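Local coordinates for protein EmGH1 (PDB 5Z87) that probably hydrolyses beta-glucosides as a family 3 glycoside hydrolase, and may also act on beta-xylosides and alpha-L-arabinofuranosides, at residues P188-G191 with R192-E195; P201-V204 with T205-K209; T538-E541 with A542-A545; P658-P661 with F662-L666. All coordinates share one frame; numbering follows the deposited sequence. Where two conformers were deposited one is given.

Contact 1: residues P188-G191 with R192-E195; sequences PRWG and RSEE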
loop_
_atom_site.group_PDB
_atom_site.type_symbol
_atom_site.label_atom_id
_atom_site.label_comp_id
_atom_site.label_asym_id
_atom_site.label_seq_id
_atom_site.Cartn_x
_atom_site.Cartn_y
_atom_site.Cartn_z
ATOM N N PRO A 188 4.710 -1.015 9.389
ATOM C CA PRO A 188 5.061 -0.596 10.756
ATOM C C PRO A 188 4.412 0.712 11.194
ATOM O O PRO A 188 4.532 1.058 12.379
ATOM C CB PRO A 188 6.603 -0.478 10.713
ATOM C CG PRO A 188 6.962 -0.360 9.265
ATOM C CD PRO A 188 5.875 -1.071 8.489
ATOM N N ARG A 189 3.729 1.437 10.298
ATOM C CA ARG A 189 2.953 2.606 10.719
ATOM C C ARG A 189 1.828 2.214 11.662
ATOM O O ARG A 189 1.373 3.035 12.469
ATOM C CB ARG A 189 2.349 3.322 9.506
ATOM C CG ARG A 189 3.348 3.991 8.564
ATOM C CD ARG A 189 2.636 4.548 7.336
ATOM N NE ARG A 189 2.242 3.516 6.369
ATOM C CZ ARG A 189 1.612 3.783 5.226
ATOM N NH1 ARG A 189 1.304 5.041 4.924
ATOM N NH2 ARG A 189 1.277 2.803 4.390
ATOM N N TRP A 190 1.352 0.977 11.545
ATOM C CA TRP A 190 0.240 0.457 12.331
ATOM C C TRP A 190 0.545 0.488 13.826
ATOM O O TRP A 190 1.532 -0.103 14.282
ATOM C CB TRP A 190 -0.041 -0.972 11.880
ATOM C CG TRP A 190 -1.360 -1.547 12.329
ATOM C CD1 TRP A 190 -2.548 -0.889 12.487
ATOM C CD2 TRP A 190 -1.607 -2.913 12.654
ATOM N NE1 TRP A 190 -3.522 -1.779 12.890
ATOM C CE2 TRP A 190 -2.965 -3.028 12.987
ATOM C CE3 TRP A 190 -0.804 -4.062 12.684
ATOM C CZ2 TRP A 190 -3.538 -4.243 13.354
ATOM C CZ3 TRP A 190 -1.378 -5.262 13.047
ATOM C CH2 TRP A 190 -2.731 -5.345 13.364
ATOM N N GLY A 191 -0.313 1.171 14.585
ATOM C CA GLY A 191 -0.139 1.284 16.025
ATOM C C GLY A 191 -0.177 -0.039 16.776
ATOM O O GLY A 191 0.255 -0.083 17.933
ATOM N N ARG A 192 -0.651 -1.115 16.143
ATOM C CA ARG A 192 -0.728 -2.422 16.773
ATOM C C ARG A 192 0.399 -3.347 16.357
ATOM O O ARG A 192 0.365 -4.537 16.705
ATOM C CB ARG A 192 -2.079 -3.082 16.476
ATOM C CG ARG A 192 -3.271 -2.222 16.894
ATOM C CD ARG A 192 -4.569 -2.996 16.841
ATOM N NE ARG A 192 -4.664 -3.936 17.949
ATOM C CZ ARG A 192 -5.769 -4.586 18.303
ATOM N NH1 ARG A 192 -6.887 -4.395 17.624
ATOM N NH2 ARG A 192 -5.750 -5.428 19.343
ATOM N N SER A 193 1.392 -2.835 15.619
ATOM C CA SER A 193 2.523 -3.659 15.196
ATOM C C SER A 193 3.111 -4.484 16.347
ATOM O O SER A 193 3.421 -5.672 16.174
ATOM C CB SER A 193 3.611 -2.777 14.576
ATOM O OG SER A 193 3.132 -2.083 13.436
ATOM N N GLU A 194 3.274 -3.873 17.527
ATOM C CA GLU A 194 3.957 -4.557 18.627
ATOM C C GLU A 194 3.235 -5.824 19.081
ATOM O O GLU A 194 3.868 -6.703 19.682
ATOM C CB GLU A 194 4.093 -3.606 19.805
ATOM C CG GLU A 194 2.741 -3.253 20.407
ATOM C CD GLU A 194 2.833 -2.153 21.437
ATOM O OE1 GLU A 194 2.867 -2.457 22.646
ATOM O OE2 GLU A 194 2.878 -0.982 21.030
ATOM N N GLU A 195 1.931 -5.941 18.810
ATOM C CA GLU A 195 1.187 -7.125 19.213
ATOM C C GLU A 195 1.491 -8.343 18.356
ATOM O O GLU A 195 1.081 -9.451 18.737
ATOM C CB GLU A 195 -0.312 -6.873 19.145
ATOM C CG GLU A 195 -0.772 -5.642 19.846
ATOM C CD GLU A 195 -2.280 -5.534 19.784
ATOM O OE1 GLU A 195 -2.802 -4.412 19.995
ATOM O OE2 GLU A 195 -2.926 -6.580 19.497
HETATM O O HOH W 1 2.790 -1.102 18.073
HETATM O O HOH W 2 0.105 -0.801 20.568
#
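Trp190 and Ser193 are the two ends of a type I beta turn, in the loop between strand 176-177 and helix 201-216 of the family 3 N-terminal barrel domain. Hydrogen bonds close the turn twice on one acceptor: Ser193 N reaches Trp190 O at 3.0 Å from above the carbonyl plane, and Ser193 OG reaches Trp190 O at 2.7 Å in that plane, on a lone pair. The serine hydroxyl swings back to it because OG stands anti to its own carbonyl carbon (chi1 -60°). One water ties Gly191 O to both Glu194 N and Glu194 OE2; the other carboxylate oxygen, OE1, is hydrogen-bonded to Gln145 NE2 and Gly451 N. The apolar part is a CH-pi contact, with Arg192 CB 3.6 Å from the centroid of the six-membered ring of Trp190. A leucine in place of Trp190 would probably leave the Arg192 methylenes without their flat support and Asn246 without its indole donor. Ionic pairing fixes the far end of Arg192, which also hydrogen-bonds the bound dithiothreitol through NH2. The guanidinium takes Glu195 side-on: NH2 meets the syn lone pair of Glu195 OE2 at 3.1 Å, while NE, 2.8 Å from Glu195 OE1, comes from above the carboxylate plane.

Contact 2: residues P201-V204 with T205-K209; sequences PHVV and TVSAK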
loop_
_atom_site.group_PDB
_atom_site.type_symbol
_atom_site.label_atom_id
_atom_site.label_comp_id
_atom_site.label_asym_id
_atom_site.label_seq_id
_atom_site.Cartn_x
_atom_site.Cartn_y
_atom_site.Cartn_z
ATOM N N PRO A 201 5.900 -15.069 7.522
ATOM C CA PRO A 201 4.887 -16.113 7.770
ATOM C C PRO A 201 5.418 -17.296 8.556
ATOM O O PRO A 201 4.712 -17.808 9.440
ATOM C CB PRO A 201 4.445 -16.508 6.357
ATOM C CG PRO A 201 4.703 -15.263 5.525
ATOM C CD PRO A 201 6.008 -14.739 6.087
ATOM N N HIS A 202 6.652 -17.733 8.292
ATOM C CA HIS A 202 7.167 -18.889 9.027
ATOM C C HIS A 202 7.341 -18.577 10.510
ATOM O O HIS A 202 6.956 -19.382 11.367
ATOM C CB HIS A 202 8.488 -19.368 8.426
ATOM C CG HIS A 202 9.124 -20.482 9.197
ATOM N ND1 HIS A 202 8.735 -21.799 9.061
ATOM C CD2 HIS A 202 10.107 -20.474 10.132
ATOM C CE1 HIS A 202 9.460 -22.556 9.866
ATOM N NE2 HIS A 202 10.301 -21.778 10.526
ATOM N N VAL A 203 7.911 -17.412 10.831
ATOM C CA VAL A 203 8.109 -17.027 12.226
ATOM C C VAL A 203 6.771 -16.905 12.945
ATOM O O VAL A 203 6.598 -17.413 14.062
ATOM C CB VAL A 203 8.921 -15.718 12.317
ATOM C CG1 VAL A 203 8.712 -15.049 13.674
ATOM C CG2 VAL A 203 10.413 -15.983 12.049
ATOM N N VAL A 204 5.803 -16.224 12.325
ATOM C CA VAL A 204 4.511 -16.041 12.980
ATOM C C VAL A 204 3.795 -17.380 13.131
ATOM O O VAL A 204 3.108 -17.616 14.132
ATOM C CB VAL A 204 3.661 -15.015 12.202
ATOM C CG1 VAL A 204 2.274 -14.907 12.786
ATOM C CG2 VAL A 204 4.321 -13.659 12.225
ATOM N N THR A 205 3.989 -18.289 12.175
ATOM C CA THR A 205 3.394 -19.621 12.250
ATOM C C THR A 205 4.023 -20.437 13.371
ATOM O O THR A 205 3.321 -21.080 14.163
ATOM C CB THR A 205 3.556 -20.326 10.902
ATOM O OG1 THR A 205 2.739 -19.658 9.935
ATOM C CG2 THR A 205 3.157 -21.799 10.983
ATOM N N VAL A 206 5.353 -20.408 13.458
ATOM C CA VAL A 206 6.046 -21.128 14.517
ATOM C C VAL A 206 5.667 -20.553 15.873
ATOM O O VAL A 206 5.401 -21.292 16.828
ATOM C CB VAL A 206 7.564 -21.077 14.277
ATOM C CG1 VAL A 206 8.310 -21.451 15.541
ATOM C CG2 VAL A 206 7.941 -21.989 13.111
ATOM N N SER A 207 5.604 -19.227 15.967
ATOM C CA SER A 207 5.217 -18.602 17.222
ATOM C C SER A 207 3.772 -18.928 17.581
ATOM O O SER A 207 3.476 -19.226 18.743
ATOM C CB SER A 207 5.423 -17.092 17.139
ATOM O OG SER A 207 6.730 -16.790 16.683
ATOM N N ALA A 208 2.862 -18.877 16.599
ATOM C CA ALA A 208 1.448 -19.135 16.878
ATOM C C ALA A 208 1.239 -20.527 17.470
ATOM O O ALA A 208 0.477 -20.690 18.430
ATOM C CB ALA A 208 0.615 -18.973 15.601
ATOM N N LYS A 209 1.922 -21.536 16.917
ATOM C CA LYS A 209 1.809 -22.893 17.439
ATOM C C LYS A 209 2.335 -22.988 18.862
ATOM O O LYS A 209 1.767 -23.707 19.691
ATOM C CB LYS A 209 2.570 -23.875 16.554
ATOM C CG LYS A 209 2.154 -23.861 15.108
ATOM C CD LYS A 209 2.275 -25.229 14.478
ATOM C CE LYS A 209 3.686 -25.733 14.449
ATOM N NZ LYS A 209 3.644 -27.228 14.369
#
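Thr205 turns OG1 onto Pro201, and Ser207 turns OG onto Val203, because each oxygen stands anti to its own carbonyl carbon (chi1 -68° and -51°), which points it back along the first turns of helix 201-216 to the carbonyl four residues earlier. Thr205 OG1 donates to Pro201 O at 2.7 Å, and Ser207 OG to Val203 O, also at 2.7 Å. Each of these oxygens takes the regular alpha-helical N-H as well, Thr205 N on Pro201 O at 2.9 Å and Ser207 N on Val203 O at 2.8 Å. At both carbonyls the hydroxyl and the amide arrive from opposite faces of the C=O plane, so two donors grip each oxygen without competing for one position. The ladder continues with Val206 N on His202 O and Ala208 N on Val204 O.

On another side of the helix His202 and Val206 form a CH-pi pair. CG2 of Val206, four residues on, lies over one face of the imidazole, offset toward the rim, 3.8 Å from the His202 ring centroid. Val203 and Val206 reach Phe728 of strand 724-733, in the fibronectin type III-like region, whereas Thr205 packs on Pro263, Pro264 and Ala267 of helix 263-270. The methyl is nearest the NE2 nitrogen of the ring: Val206 CG2 lies 3.5 Å from His202 NE2.

Contact 3: residues T538-E541 with A542-A545; sequences TARE and AYFA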
loop_
_atom_site.group_PDB
_atom_site.type_symbol
_atom_site.label_atom_id
_atom_site.label_comp_id
_atom_site.label_asym_id
_atom_site.label_seq_id
_atom_site.Cartn_x
_atom_site.Cartn_y
_atom_site.Cartn_z
ATOM N N THR A 538 2.483 6.738 21.611
ATOM C CA THR A 538 2.835 7.000 20.216
ATOM C C THR A 538 2.630 5.785 19.314
ATOM O O THR A 538 2.435 5.956 18.104
ATOM C CB THR A 538 4.274 7.523 20.105
ATOM O OG1 THR A 538 5.206 6.578 20.637
ATOM C CG2 THR A 538 4.405 8.841 20.883
ATOM N N ALA A 539 2.656 4.577 19.873
ATOM C CA ALA A 539 2.169 3.368 19.217
ATOM C C ALA A 539 1.062 2.810 20.103
ATOM O O ALA A 539 1.321 2.394 21.239
ATOM C CB ALA A 539 3.281 2.337 19.015
ATOM N N ARG A 540 -0.169 2.840 19.611
ATOM C CA ARG A 540 -1.258 2.237 20.360
ATOM C C ARG A 540 -2.380 1.892 19.398
ATOM O O ARG A 540 -2.409 2.327 18.243
ATOM C CB ARG A 540 -1.764 3.155 21.478
ATOM C CG ARG A 540 -2.596 4.332 21.000
ATOM C CD ARG A 540 -3.234 5.073 22.165
ATOM N NE ARG A 540 -3.929 4.179 23.097
ATOM C CZ ARG A 540 -3.657 4.099 24.398
ATOM N NH1 ARG A 540 -2.705 4.863 24.925
ATOM N NH2 ARG A 540 -4.339 3.266 25.174
ATOM N N GLU A 541 -3.298 1.088 19.903
ATOM C CA GLU A 541 -4.512 0.740 19.189
ATOM C C GLU A 541 -5.407 1.972 19.064
ATOM O O GLU A 541 -5.782 2.575 20.072
ATOM C CB GLU A 541 -5.226 -0.378 19.947
ATOM C CG GLU A 541 -6.597 -0.769 19.413
ATOM C CD GLU A 541 -7.242 -1.859 20.261
ATOM O OE1 GLU A 541 -6.669 -2.237 21.307
ATOM O OE2 GLU A 541 -8.324 -2.333 19.882
ATOM N N ALA A 542 -5.745 2.354 17.834
ATOM C CA ALA A 542 -6.669 3.467 17.611
ATOM C C ALA A 542 -8.093 2.958 17.788
ATOM O O ALA A 542 -8.611 2.247 16.919
ATOM C CB ALA A 542 -6.477 4.063 16.215
ATOM N N TYR A 543 -8.734 3.320 18.900
ATOM C CA TYR A 543 -10.048 2.765 19.178
ATOM C C TYR A 543 -11.112 3.376 18.266
ATOM O O TYR A 543 -10.911 4.399 17.596
ATOM C CB TYR A 543 -10.423 2.958 20.647
ATOM C CG TYR A 543 -9.327 2.537 21.608
ATOM C CD1 TYR A 543 -8.521 3.483 22.229
ATOM C CD2 TYR A 543 -9.090 1.191 21.885
ATOM C CE1 TYR A 543 -7.507 3.107 23.102
ATOM C CE2 TYR A 543 -8.081 0.803 22.765
ATOM C CZ TYR A 543 -7.291 1.770 23.366
ATOM O OH TYR A 543 -6.282 1.414 24.234
ATOM N N PHE A 544 -12.267 2.710 18.257
ATOM C CA PHE A 544 -13.389 3.107 17.415
ATOM C C PHE A 544 -13.937 4.481 17.807
ATOM O O PHE A 544 -14.245 5.312 16.936
ATOM C CB PHE A 544 -14.479 2.020 17.509
ATOM C CG PHE A 544 -15.706 2.297 16.681
ATOM C CD1 PHE A 544 -15.767 1.893 15.356
ATOM C CD2 PHE A 544 -16.802 2.951 17.231
ATOM C CE1 PHE A 544 -16.891 2.149 14.581
ATOM C CE2 PHE A 544 -17.929 3.209 16.467
ATOM C CZ PHE A 544 -17.974 2.806 15.134
ATOM N N ALA A 545 -14.070 4.739 19.109
ATOM C CA ALA A 545 -14.785 5.926 19.569
ATOM C C ALA A 545 -13.977 7.195 19.331
ATOM O O ALA A 545 -12.745 7.179 19.314
ATOM C CB ALA A 545 -15.125 5.820 21.059
HETATM O O HOH W 3 -3.778 1.466 15.882
HETATM O O HOH W 4 -5.299 -1.182 23.356
#
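Arg540 and Glu541 lead into Ala542 and Tyr543 in an extended backbone that belongs to no regular helix or strand, part of the loop after strand 527-533 in the family 3 C-terminal domain. A water bridges the chain locally, donating to Arg540 O and accepting from Ala542 N, each at 2.9 Å. Tyr543 folds back over this stretch, its CG anti to the carbonyl carbon (chi1 -49°), and the ring centre comes to lie above Glu541 O, 3.5 Å from the ring plane. In the one of two arginine conformers described here, NH2 of Arg540 donates to Tyr543 OH (2.8 Å, 170°), the hydroxyl lying in the guanidinium plane; the bond is doubtful, since the side chain has a second modelled conformer. The carboxylate of Glu541 passes beside the ring, with Glu541 CD 3.7 Å from Tyr543 CE2. It belongs to the pocket holding dithiothreitol, and its OE1 is hydrogen-bonded to Tyr452 OH. Shortening Glu541 to an alanine is likely to cost the Tyr452 hydroxyl its carboxylate partner and uncover that flank of the Tyr543 ring. In the second subunit, Arg649 hydrogen-bonds Tyr543 O. A second water spans the two side chains, donating to Glu541 OE1 at 2.7 Å and lying 2.9 Å from Tyr543 OH.

Contact 4: residues P658-P661 with F662-L666; sequences PLYP and FGHGL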
loop_
_atom_site.group_PDB
_atom_site.type_symbol
_atom_site.label_atom_id
_atom_site.label_comp_id
_atom_site.label_asym_id
_atom_site.label_seq_id
_atom_site.Cartn_x
_atom_site.Cartn_y
_atom_site.Cartn_z
ATOM N N PRO A 658 17.377 -1.566 3.039
ATOM C CA PRO A 658 16.824 -1.456 4.385
ATOM C C PRO A 658 17.880 -0.907 5.329
ATOM O O PRO A 658 19.085 -1.027 5.089
ATOM C CB PRO A 658 16.430 -2.897 4.731
ATOM C CG PRO A 658 17.208 -3.752 3.768
ATOM C CD PRO A 658 17.388 -2.953 2.544
ATOM N N LEU A 659 17.416 -0.257 6.393
ATOM C CA LEU A 659 18.339 0.165 7.441
ATOM C C LEU A 659 18.930 -1.048 8.153
ATOM O O LEU A 659 20.145 -1.149 8.338
ATOM C CB LEU A 659 17.620 1.099 8.419
ATOM C CG LEU A 659 18.528 1.728 9.484
ATOM C CD1 LEU A 659 19.644 2.582 8.859
ATOM C CD2 LEU A 659 17.720 2.561 10.468
ATOM N N TYR A 660 18.079 -2.000 8.526
ATOM C CA TYR A 660 18.491 -3.310 9.010
ATOM C C TYR A 660 17.608 -4.354 8.331
ATOM O O TYR A 660 16.378 -4.186 8.277
ATOM C CB TYR A 660 18.369 -3.431 10.543
ATOM C CG TYR A 660 18.984 -2.298 11.347
ATOM C CD1 TYR A 660 20.361 -2.231 11.568
ATOM C CD2 TYR A 660 18.188 -1.314 11.906
ATOM C CE1 TYR A 660 20.916 -1.194 12.315
ATOM C CE2 TYR A 660 18.735 -0.273 12.656
ATOM C CZ TYR A 660 20.096 -0.225 12.858
ATOM O OH TYR A 660 20.625 0.800 13.604
ATOM N N PRO A 661 18.176 -5.435 7.818
ATOM C CA PRO A 661 17.356 -6.450 7.154
ATOM C C PRO A 661 16.703 -7.388 8.152
ATOM O O PRO A 661 17.140 -7.529 9.295
ATOM C CB PRO A 661 18.365 -7.197 6.281
ATOM C CG PRO A 661 19.651 -7.080 7.041
ATOM C CD PRO A 661 19.615 -5.715 7.694
ATOM N N PHE A 662 15.629 -8.031 7.692
ATOM C CA PHE A 662 15.000 -9.087 8.469
ATOM C C PHE A 662 16.039 -10.108 8.928
ATOM O O PHE A 662 16.897 -10.538 8.152
ATOM C CB PHE A 662 13.912 -9.791 7.644
ATOM C CG PHE A 662 13.322 -11.013 8.328
ATOM C CD1 PHE A 662 12.231 -10.891 9.181
ATOM C CD2 PHE A 662 13.868 -12.276 8.128
ATOM C CE1 PHE A 662 11.700 -12.001 9.811
ATOM C CE2 PHE A 662 13.336 -13.384 8.753
ATOM C CZ PHE A 662 12.246 -13.247 9.598
ATOM N N GLY A 663 15.949 -10.500 10.200
ATOM C CA GLY A 663 16.862 -11.469 10.782
ATOM C C GLY A 663 18.178 -10.917 11.291
ATOM O O GLY A 663 19.034 -11.703 11.709
ATOM N N HIS A 664 18.369 -9.601 11.266
ATOM C CA HIS A 664 19.632 -8.975 11.639
ATOM C C HIS A 664 19.782 -8.906 13.153
ATOM O O HIS A 664 18.859 -8.492 13.857
ATOM C CB HIS A 664 19.694 -7.568 11.055
ATOM C CG HIS A 664 20.812 -6.729 11.585
ATOM N ND1 HIS A 664 22.105 -6.828 11.115
ATOM C CD2 HIS A 664 20.827 -5.753 12.524
ATOM C CE1 HIS A 664 22.871 -5.961 11.752
ATOM N NE2 HIS A 664 22.121 -5.299 12.616
ATOM N N GLY A 665 20.958 -9.284 13.646
ATOM C CA GLY A 665 21.305 -9.079 15.042
ATOM C C GLY A 665 22.760 -9.419 15.281
ATOM O O GLY A 665 23.244 -10.434 14.772
ATOM N N LEU A 666 23.476 -8.595 16.037
ATOM C CA LEU A 666 24.907 -8.794 16.219
ATOM C C LEU A 666 25.185 -9.567 17.515
ATOM O O LEU A 666 24.278 -10.075 18.183
ATOM C CB LEU A 666 25.631 -7.446 16.191
ATOM C CG LEU A 666 25.416 -6.598 14.935
ATOM C CD1 LEU A 666 26.231 -5.310 14.992
ATOM C CD2 LEU A 666 25.768 -7.403 13.688
#
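Pro661 and His664 mark the ends of a type II beta turn in the family 3 C-terminal domain, and the close part of this contact lies between them. His664 N donates to Pro661 O at 3.1 Å, in a bent bond tilted from the carbonyl plane. His664 CB sits against the same oxygen, also 3.1 Å from Pro661 O, and the proline ring adds Pro661 CD at 3.8 Å from His664 CB. At the third position of the turn Gly663 has a positive phi of 84°, where a side chain would be jammed against the carbonyl of Phe662.

The meeting of Tyr660 with His664 is looser. With CG of the histidine anti to its backbone N (chi1 169°), the imidazole reaches back beside the phenol, but the rings are slid apart and barely overlap. Their planes are 20° from parallel and their centroids 5.3 Å apart, and the nearest approach is Tyr660 CD1 to His664 CD2 at 3.7 Å. Polar partners beyond the turn fix both rings instead: Tyr660 OH bonds to Gln421 OE1, and His664 NE2 to Leu420 O. Pro661 and His664 are partly exposed, whereas Tyr660 and Phe662 are buried.

Leu659 and Tyr660 together face Ile629 in a classic beta bulge. Phe662 stacks on Tyr640, and Gly663 O hydrogen-bonds Gln708 on strand 703-713 of the fibronectin type III-like region. The whole turn lies between helix 607-615 and strand 671-678 in sequence; Tyr660 touches Ala591 of helix 588-593 and Leu420 of strand 418-422, while Leu666 packs on Leu419 of that same strand.

Along the chain the contacts follow in series, 1 to 4: the first two in the N-terminal barrel domain, the last two in the family 3 C-terminal domain. Contacts 1 and 3, with centres about 10 Å apart, join these domains at the dithiothreitol pocket, where Arg192 NH1 and Glu541 OE2 form a long, weak ion pair. Contact 2, on helix 201-216, is centred about 17 Å from contact 1 and does not touch it. Its Val203 instead packs against Phe662 of contact 4, linking the barrel helix to the turn before strand 671-678. Contacts 3 and 4, although in the same domain, lie about 28 Å apart between centres, so the family 3 C-terminal domain meets the barrel domain at two separate places.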